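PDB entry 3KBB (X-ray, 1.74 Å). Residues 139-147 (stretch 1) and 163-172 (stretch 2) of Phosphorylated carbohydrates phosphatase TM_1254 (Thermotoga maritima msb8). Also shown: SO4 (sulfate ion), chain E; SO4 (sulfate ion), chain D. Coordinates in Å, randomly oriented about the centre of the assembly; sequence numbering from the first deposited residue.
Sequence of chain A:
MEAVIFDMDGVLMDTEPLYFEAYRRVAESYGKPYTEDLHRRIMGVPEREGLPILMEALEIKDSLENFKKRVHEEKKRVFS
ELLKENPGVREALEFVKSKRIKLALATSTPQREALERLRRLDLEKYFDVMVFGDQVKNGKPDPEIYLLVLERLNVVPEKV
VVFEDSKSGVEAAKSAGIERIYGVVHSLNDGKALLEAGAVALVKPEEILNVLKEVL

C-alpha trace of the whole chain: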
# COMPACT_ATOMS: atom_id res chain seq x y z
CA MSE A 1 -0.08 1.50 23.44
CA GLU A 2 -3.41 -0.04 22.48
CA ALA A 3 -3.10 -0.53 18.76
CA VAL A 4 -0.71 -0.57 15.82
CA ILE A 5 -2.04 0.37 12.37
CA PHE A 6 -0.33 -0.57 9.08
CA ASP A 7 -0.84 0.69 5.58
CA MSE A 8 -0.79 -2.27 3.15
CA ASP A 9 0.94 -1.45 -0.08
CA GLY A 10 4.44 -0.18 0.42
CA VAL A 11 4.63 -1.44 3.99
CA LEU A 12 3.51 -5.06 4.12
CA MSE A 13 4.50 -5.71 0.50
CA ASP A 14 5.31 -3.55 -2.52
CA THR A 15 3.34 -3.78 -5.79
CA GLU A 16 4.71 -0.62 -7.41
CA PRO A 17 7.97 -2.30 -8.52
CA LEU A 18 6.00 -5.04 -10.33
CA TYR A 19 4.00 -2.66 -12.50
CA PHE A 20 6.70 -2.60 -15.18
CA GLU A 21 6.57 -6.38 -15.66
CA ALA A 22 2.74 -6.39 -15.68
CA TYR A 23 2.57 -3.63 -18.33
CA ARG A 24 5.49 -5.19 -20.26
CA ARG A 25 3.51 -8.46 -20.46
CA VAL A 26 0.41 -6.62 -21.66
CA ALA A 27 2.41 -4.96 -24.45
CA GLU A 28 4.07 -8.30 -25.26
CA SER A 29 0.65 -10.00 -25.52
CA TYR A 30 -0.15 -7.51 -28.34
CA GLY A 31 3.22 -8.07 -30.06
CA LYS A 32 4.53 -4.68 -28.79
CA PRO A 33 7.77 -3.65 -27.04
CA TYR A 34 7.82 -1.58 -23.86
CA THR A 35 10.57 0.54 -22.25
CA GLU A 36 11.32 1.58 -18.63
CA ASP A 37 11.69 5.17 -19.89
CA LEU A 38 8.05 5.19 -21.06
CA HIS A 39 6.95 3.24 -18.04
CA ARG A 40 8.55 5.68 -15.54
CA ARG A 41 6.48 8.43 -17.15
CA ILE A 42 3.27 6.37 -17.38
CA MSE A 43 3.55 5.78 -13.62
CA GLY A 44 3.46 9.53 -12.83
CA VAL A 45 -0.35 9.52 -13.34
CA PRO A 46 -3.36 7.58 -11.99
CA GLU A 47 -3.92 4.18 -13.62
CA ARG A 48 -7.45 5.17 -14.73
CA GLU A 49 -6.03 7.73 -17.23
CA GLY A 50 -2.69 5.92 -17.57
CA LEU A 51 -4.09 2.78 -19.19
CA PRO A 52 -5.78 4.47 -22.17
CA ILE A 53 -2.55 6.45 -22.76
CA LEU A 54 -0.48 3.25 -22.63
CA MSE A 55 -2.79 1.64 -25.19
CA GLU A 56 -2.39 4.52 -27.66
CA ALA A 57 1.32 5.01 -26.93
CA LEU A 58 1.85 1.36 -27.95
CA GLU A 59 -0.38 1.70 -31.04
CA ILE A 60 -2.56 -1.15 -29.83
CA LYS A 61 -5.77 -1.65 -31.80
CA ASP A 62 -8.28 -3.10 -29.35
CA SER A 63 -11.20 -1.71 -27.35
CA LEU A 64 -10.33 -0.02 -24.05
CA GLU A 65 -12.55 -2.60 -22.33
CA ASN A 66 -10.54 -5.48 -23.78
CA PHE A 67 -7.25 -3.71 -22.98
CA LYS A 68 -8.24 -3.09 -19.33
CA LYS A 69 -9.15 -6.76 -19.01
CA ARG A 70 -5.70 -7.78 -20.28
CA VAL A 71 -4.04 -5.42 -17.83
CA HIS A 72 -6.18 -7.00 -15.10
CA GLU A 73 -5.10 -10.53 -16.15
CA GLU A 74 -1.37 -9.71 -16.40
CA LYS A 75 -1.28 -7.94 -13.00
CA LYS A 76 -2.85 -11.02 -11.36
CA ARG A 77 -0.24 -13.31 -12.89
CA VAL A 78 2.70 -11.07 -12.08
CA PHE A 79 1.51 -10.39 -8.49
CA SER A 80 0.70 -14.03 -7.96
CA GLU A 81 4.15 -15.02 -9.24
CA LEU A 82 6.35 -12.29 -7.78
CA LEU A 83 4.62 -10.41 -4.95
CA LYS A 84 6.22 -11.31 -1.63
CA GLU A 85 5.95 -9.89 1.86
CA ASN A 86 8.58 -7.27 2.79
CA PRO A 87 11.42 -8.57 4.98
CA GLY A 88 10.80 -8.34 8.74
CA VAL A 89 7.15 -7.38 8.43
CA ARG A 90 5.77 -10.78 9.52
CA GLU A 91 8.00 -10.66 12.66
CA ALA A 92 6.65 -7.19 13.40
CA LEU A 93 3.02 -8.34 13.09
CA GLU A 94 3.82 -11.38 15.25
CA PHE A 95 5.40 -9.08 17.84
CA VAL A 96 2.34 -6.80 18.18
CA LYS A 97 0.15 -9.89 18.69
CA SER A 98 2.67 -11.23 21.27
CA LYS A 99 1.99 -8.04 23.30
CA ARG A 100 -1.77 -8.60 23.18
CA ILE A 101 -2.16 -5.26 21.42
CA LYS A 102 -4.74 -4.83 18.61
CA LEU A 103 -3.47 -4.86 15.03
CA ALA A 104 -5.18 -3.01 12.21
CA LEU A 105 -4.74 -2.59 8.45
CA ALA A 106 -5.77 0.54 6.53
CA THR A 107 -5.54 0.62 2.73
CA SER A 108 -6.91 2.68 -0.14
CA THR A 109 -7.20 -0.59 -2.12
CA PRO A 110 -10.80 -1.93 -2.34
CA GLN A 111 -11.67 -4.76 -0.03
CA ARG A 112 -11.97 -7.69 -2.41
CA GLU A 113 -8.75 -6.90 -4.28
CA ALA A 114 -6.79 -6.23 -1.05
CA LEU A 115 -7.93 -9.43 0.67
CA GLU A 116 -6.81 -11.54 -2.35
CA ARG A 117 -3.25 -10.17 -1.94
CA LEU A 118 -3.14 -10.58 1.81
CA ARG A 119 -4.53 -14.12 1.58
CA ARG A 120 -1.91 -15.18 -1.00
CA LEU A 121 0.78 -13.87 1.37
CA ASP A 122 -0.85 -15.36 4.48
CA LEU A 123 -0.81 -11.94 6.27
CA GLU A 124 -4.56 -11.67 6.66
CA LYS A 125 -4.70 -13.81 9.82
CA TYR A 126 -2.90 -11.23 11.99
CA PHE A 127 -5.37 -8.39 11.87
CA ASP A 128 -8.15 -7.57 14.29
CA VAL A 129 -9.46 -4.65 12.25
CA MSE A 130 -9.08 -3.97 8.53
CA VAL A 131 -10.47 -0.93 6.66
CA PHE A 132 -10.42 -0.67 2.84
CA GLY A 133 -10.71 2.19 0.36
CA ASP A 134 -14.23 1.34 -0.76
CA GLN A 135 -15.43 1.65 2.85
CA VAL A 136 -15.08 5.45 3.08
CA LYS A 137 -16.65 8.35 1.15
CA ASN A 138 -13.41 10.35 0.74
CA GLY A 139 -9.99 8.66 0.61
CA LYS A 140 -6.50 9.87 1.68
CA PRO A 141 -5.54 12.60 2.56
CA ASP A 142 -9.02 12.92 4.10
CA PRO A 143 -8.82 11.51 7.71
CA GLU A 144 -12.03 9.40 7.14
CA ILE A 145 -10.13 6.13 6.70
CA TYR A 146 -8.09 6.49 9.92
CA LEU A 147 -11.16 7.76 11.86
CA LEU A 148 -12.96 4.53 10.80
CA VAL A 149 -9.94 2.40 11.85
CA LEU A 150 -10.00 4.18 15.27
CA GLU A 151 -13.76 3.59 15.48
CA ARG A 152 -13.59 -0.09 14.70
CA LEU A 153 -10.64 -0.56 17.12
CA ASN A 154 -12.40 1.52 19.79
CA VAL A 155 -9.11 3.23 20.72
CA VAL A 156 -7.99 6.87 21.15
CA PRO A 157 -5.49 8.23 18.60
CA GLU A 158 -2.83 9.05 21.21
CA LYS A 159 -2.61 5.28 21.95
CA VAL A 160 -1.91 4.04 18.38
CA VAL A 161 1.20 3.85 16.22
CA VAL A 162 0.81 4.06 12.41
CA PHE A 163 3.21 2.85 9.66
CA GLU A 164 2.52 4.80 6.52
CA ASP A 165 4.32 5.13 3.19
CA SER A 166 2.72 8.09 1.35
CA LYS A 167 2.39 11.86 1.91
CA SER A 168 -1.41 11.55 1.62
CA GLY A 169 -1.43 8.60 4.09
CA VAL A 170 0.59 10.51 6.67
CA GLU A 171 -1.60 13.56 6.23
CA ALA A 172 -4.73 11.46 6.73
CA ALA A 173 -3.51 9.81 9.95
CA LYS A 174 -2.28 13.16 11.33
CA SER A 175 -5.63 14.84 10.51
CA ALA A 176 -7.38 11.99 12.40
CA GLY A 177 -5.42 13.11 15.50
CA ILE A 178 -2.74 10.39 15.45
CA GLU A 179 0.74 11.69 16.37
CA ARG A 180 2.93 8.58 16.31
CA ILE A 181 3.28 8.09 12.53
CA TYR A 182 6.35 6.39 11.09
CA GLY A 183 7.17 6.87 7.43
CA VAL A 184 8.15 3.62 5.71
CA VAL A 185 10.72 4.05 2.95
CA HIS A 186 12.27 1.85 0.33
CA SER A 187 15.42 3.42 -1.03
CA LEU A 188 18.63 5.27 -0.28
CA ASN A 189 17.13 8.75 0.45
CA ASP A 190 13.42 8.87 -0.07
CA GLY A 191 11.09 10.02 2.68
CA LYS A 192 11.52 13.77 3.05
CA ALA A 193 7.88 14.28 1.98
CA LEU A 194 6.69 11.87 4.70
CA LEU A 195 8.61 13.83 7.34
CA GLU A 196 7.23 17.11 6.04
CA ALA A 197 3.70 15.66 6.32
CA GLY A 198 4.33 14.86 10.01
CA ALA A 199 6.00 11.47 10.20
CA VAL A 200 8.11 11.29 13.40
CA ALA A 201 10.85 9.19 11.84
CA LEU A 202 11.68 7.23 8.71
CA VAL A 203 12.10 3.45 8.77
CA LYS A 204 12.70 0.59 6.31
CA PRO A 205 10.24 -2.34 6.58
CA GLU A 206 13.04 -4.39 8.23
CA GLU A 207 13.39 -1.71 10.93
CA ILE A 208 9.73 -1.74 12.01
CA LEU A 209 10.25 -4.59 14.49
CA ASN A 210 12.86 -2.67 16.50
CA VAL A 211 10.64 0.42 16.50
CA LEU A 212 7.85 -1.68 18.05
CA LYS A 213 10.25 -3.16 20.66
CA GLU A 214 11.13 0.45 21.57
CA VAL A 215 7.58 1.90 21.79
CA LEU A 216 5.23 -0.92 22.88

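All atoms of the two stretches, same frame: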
# COMPACT_ATOMS: atom_id res chain seq x y z
N GLY A 139 -11.21 9.41 0.25
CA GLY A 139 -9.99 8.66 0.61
C GLY A 139 -8.87 9.61 1.04
O GLY A 139 -9.08 10.81 1.18
N LYS A 140 -7.69 9.06 1.29
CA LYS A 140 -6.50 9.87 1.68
C LYS A 140 -6.32 11.05 0.71
O LYS A 140 -6.49 10.83 -0.52
CB LYS A 140 -5.26 8.99 1.69
CG LYS A 140 -5.36 7.77 2.58
CD LYS A 140 -4.19 6.82 2.36
CE LYS A 140 -4.36 5.58 3.21
NZ LYS A 140 -3.27 4.58 2.98
N PRO A 141 -5.97 12.27 1.19
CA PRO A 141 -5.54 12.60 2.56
C PRO A 141 -6.65 12.90 3.55
O PRO A 141 -6.36 13.34 4.67
CB PRO A 141 -4.66 13.84 2.34
CG PRO A 141 -5.36 14.57 1.21
CD PRO A 141 -5.92 13.47 0.32
N ASP A 142 -7.91 12.66 3.17
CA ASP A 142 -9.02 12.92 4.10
C ASP A 142 -8.81 11.95 5.31
O ASP A 142 -8.37 10.81 5.08
CB ASP A 142 -10.38 12.65 3.41
CG ASP A 142 -11.57 13.11 4.25
OD1 ASP A 142 -11.78 12.53 5.32
OD2 ASP A 142 -12.33 14.02 3.80
N PRO A 143 -9.03 12.42 6.56
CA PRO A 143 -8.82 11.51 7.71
C PRO A 143 -9.90 10.41 7.87
O PRO A 143 -9.72 9.53 8.74
CB PRO A 143 -8.87 12.46 8.91
CG PRO A 143 -9.78 13.60 8.39
CD PRO A 143 -9.35 13.79 7.00
N GLU A 144 -10.96 10.42 7.04
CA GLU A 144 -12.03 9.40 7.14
C GLU A 144 -11.54 7.96 7.40
O GLU A 144 -12.03 7.26 8.32
CB GLU A 144 -12.93 9.46 5.91
CG GLU A 144 -14.28 8.86 6.19
CD GLU A 144 -15.21 8.86 4.98
OE1 GLU A 144 -15.00 9.70 4.08
OE2 GLU A 144 -16.15 8.02 4.98
N ILE A 145 -10.60 7.50 6.58
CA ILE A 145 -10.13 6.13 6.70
C ILE A 145 -9.51 5.81 8.07
O ILE A 145 -9.80 4.76 8.64
CB ILE A 145 -9.22 5.73 5.53
CG1 ILE A 145 -9.10 4.20 5.43
CG2 ILE A 145 -7.90 6.47 5.55
CD1 ILE A 145 -8.37 3.73 4.21
N TYR A 146 -8.68 6.72 8.58
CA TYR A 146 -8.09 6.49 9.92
C TYR A 146 -9.11 6.66 11.03
O TYR A 146 -9.03 5.96 12.02
CB TYR A 146 -6.86 7.38 10.13
CG TYR A 146 -5.69 6.72 9.41
CD1 TYR A 146 -5.05 5.59 9.96
CD2 TYR A 146 -5.25 7.19 8.18
CE1 TYR A 146 -4.01 4.96 9.30
CE2 TYR A 146 -4.21 6.57 7.48
CZ TYR A 146 -3.59 5.44 8.06
OH TYR A 146 -2.57 4.79 7.41
N LEU A 147 -10.05 7.61 10.88
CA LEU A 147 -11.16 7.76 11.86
C LEU A 147 -11.97 6.45 11.95
O LEU A 147 -12.35 6.01 13.05
CB LEU A 147 -12.03 8.98 11.47
CG LEU A 147 -11.32 10.32 11.66
CD1 LEU A 147 -12.13 11.44 10.90
CD2 LEU A 147 -11.10 10.69 13.14
N PHE A 163 2.11 2.99 10.63
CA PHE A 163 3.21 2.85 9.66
C PHE A 163 2.63 3.16 8.29
O PHE A 163 1.77 2.42 7.74
CB PHE A 163 3.81 1.44 9.73
CG PHE A 163 4.56 1.21 11.01
CD1 PHE A 163 5.88 1.67 11.12
CD2 PHE A 163 3.92 0.67 12.12
CE1 PHE A 163 6.56 1.53 12.32
CE2 PHE A 163 4.59 0.53 13.35
CZ PHE A 163 5.93 0.98 13.45
N GLU A 164 3.10 4.27 7.73
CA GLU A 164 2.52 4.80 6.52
C GLU A 164 3.61 4.98 5.48
O GLU A 164 4.76 5.06 5.81
CB GLU A 164 1.81 6.13 6.78
CG GLU A 164 0.26 6.02 6.74
CD GLU A 164 -0.30 5.70 5.34
OE1 GLU A 164 0.46 5.65 4.37
OE2 GLU A 164 -1.52 5.48 5.21
N ASP A 165 3.27 5.07 4.21
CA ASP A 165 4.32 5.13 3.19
C ASP A 165 4.04 6.21 2.13
O ASP A 165 4.81 6.35 1.18
CB ASP A 165 4.55 3.77 2.56
CG ASP A 165 3.64 3.50 1.38
OD1 ASP A 165 2.45 3.85 1.46
OD2 ASP A 165 4.15 3.01 0.31
N SER A 166 2.96 6.96 2.29
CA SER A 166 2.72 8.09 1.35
C SER A 166 2.43 9.41 2.06
O SER A 166 1.93 9.43 3.19
CB SER A 166 1.56 7.76 0.42
OG SER A 166 0.32 7.87 1.09
N LYS A 167 2.73 10.52 1.39
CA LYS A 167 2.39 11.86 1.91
C LYS A 167 0.91 11.90 2.29
O LYS A 167 0.57 12.32 3.40
CB LYS A 167 2.70 12.92 0.85
CG LYS A 167 2.30 14.33 1.21
CD LYS A 167 2.83 15.27 0.10
CE LYS A 167 2.17 16.60 0.12
NZ LYS A 167 2.47 17.29 -1.20
N SER A 168 0.03 11.47 1.37
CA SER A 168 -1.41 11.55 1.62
C SER A 168 -1.84 10.66 2.78
O SER A 168 -2.72 11.06 3.55
CB SER A 168 -2.19 11.19 0.36
OG SER A 168 -2.03 12.29 -0.52
N GLY A 169 -1.16 9.53 2.94
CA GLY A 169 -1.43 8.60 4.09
C GLY A 169 -1.04 9.24 5.43
O GLY A 169 -1.77 9.23 6.44
N VAL A 170 0.15 9.82 5.46
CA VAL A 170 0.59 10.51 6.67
C VAL A 170 -0.31 11.67 7.00
O VAL A 170 -0.69 11.86 8.15
CB VAL A 170 2.07 10.95 6.53
CG1 VAL A 170 2.47 11.84 7.74
CG2 VAL A 170 2.99 9.71 6.41
N GLU A 171 -0.68 12.47 6.00
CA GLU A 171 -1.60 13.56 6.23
C GLU A 171 -2.93 13.08 6.83
O GLU A 171 -3.45 13.70 7.76
CB GLU A 171 -1.88 14.33 4.93
CG GLU A 171 -0.66 15.15 4.47
CD GLU A 171 -0.85 15.80 3.10
OE1 GLU A 171 -1.86 15.52 2.43
OE2 GLU A 171 0.05 16.57 2.68
N ALA A 172 -3.44 11.98 6.29
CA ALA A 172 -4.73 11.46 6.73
C ALA A 172 -4.68 11.01 8.22
O ALA A 172 -5.57 11.39 9.03
CB ALA A 172 -5.17 10.30 5.83
S SO4 E . 0.46 10.84 -2.42
O1 SO4 E . -0.76 10.18 -2.90
O2 SO4 E . 0.62 10.56 -1.03
O3 SO4 E . 1.65 10.27 -3.09
O4 SO4 E . 0.37 12.29 -2.65
S SO4 D . -2.64 1.52 0.05
O1 SO4 D . -2.29 0.32 0.83
O2 SO4 D . -1.45 2.05 -0.61
O3 SO4 D . -3.53 1.15 -1.08
O4 SO4 D . -3.24 2.63 0.86
O HOH W 1 -0.69 5.65 2.00

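The polar centre of this contact is the carboxylate of Glu164, whose two oxygens are satisfied by different partners. OE2 accepts two hydrogen bonds from the other stretch: one from Tyr146 OH at 2.5 Å, a short separation, and one from Lys140 NZ at 3.0 Å, where opposite charges make the pair a salt bridge. Glu164 OE2 lies at the edge of the Tyr146 ring, near its plane, as expected for a partner of the phenolic hydroxyl. OE1 turns to its own stretch, accepting from Asp165 N at 2.9 Å (N-H...O angle 148°), and also accepts from water 1, whose oxygen lies 2.6 Å from Glu164 OE1.

That water bridges the site further. It accepts from Lys140 NZ at 3.0 Å and hydrogen-bonds Ser166 OG at 2.6 Å. With a third bond, from Lys140 NZ to sulfate D O4 at 2.9 Å, the ammonium has three acceptors, reached by a side chain whose chi2 to chi4 are all t. Ser166 OG also caps the helix, accepting from Gly169 N at 2.9 Å (147°). At the same helix start, Ser168 N donates to sulfate E O2 at 2.6 Å, nearly linear at 169°.

Beyond this cluster the stretches meet through close packing and CA-H...O contacts. Pro141, preceded by a cis peptide bond, places its CA 3.4 Å from Ser168 O (136° at H), a carbonyl that already accepts from Ala172 N at 3.0 Å within the helix. Ala172 CA approaches Pro141 O at 3.2 Å (130°). Ala172 CB packs 3.9 Å from Tyr146 CD2, and Ala172 is the residue most covered by the opposing stretch.

Gly169 has Lys140 CD 3.7 Å from its CA; an ideal CB there would lie 2.0 Å from Glu164 OE1, a clash.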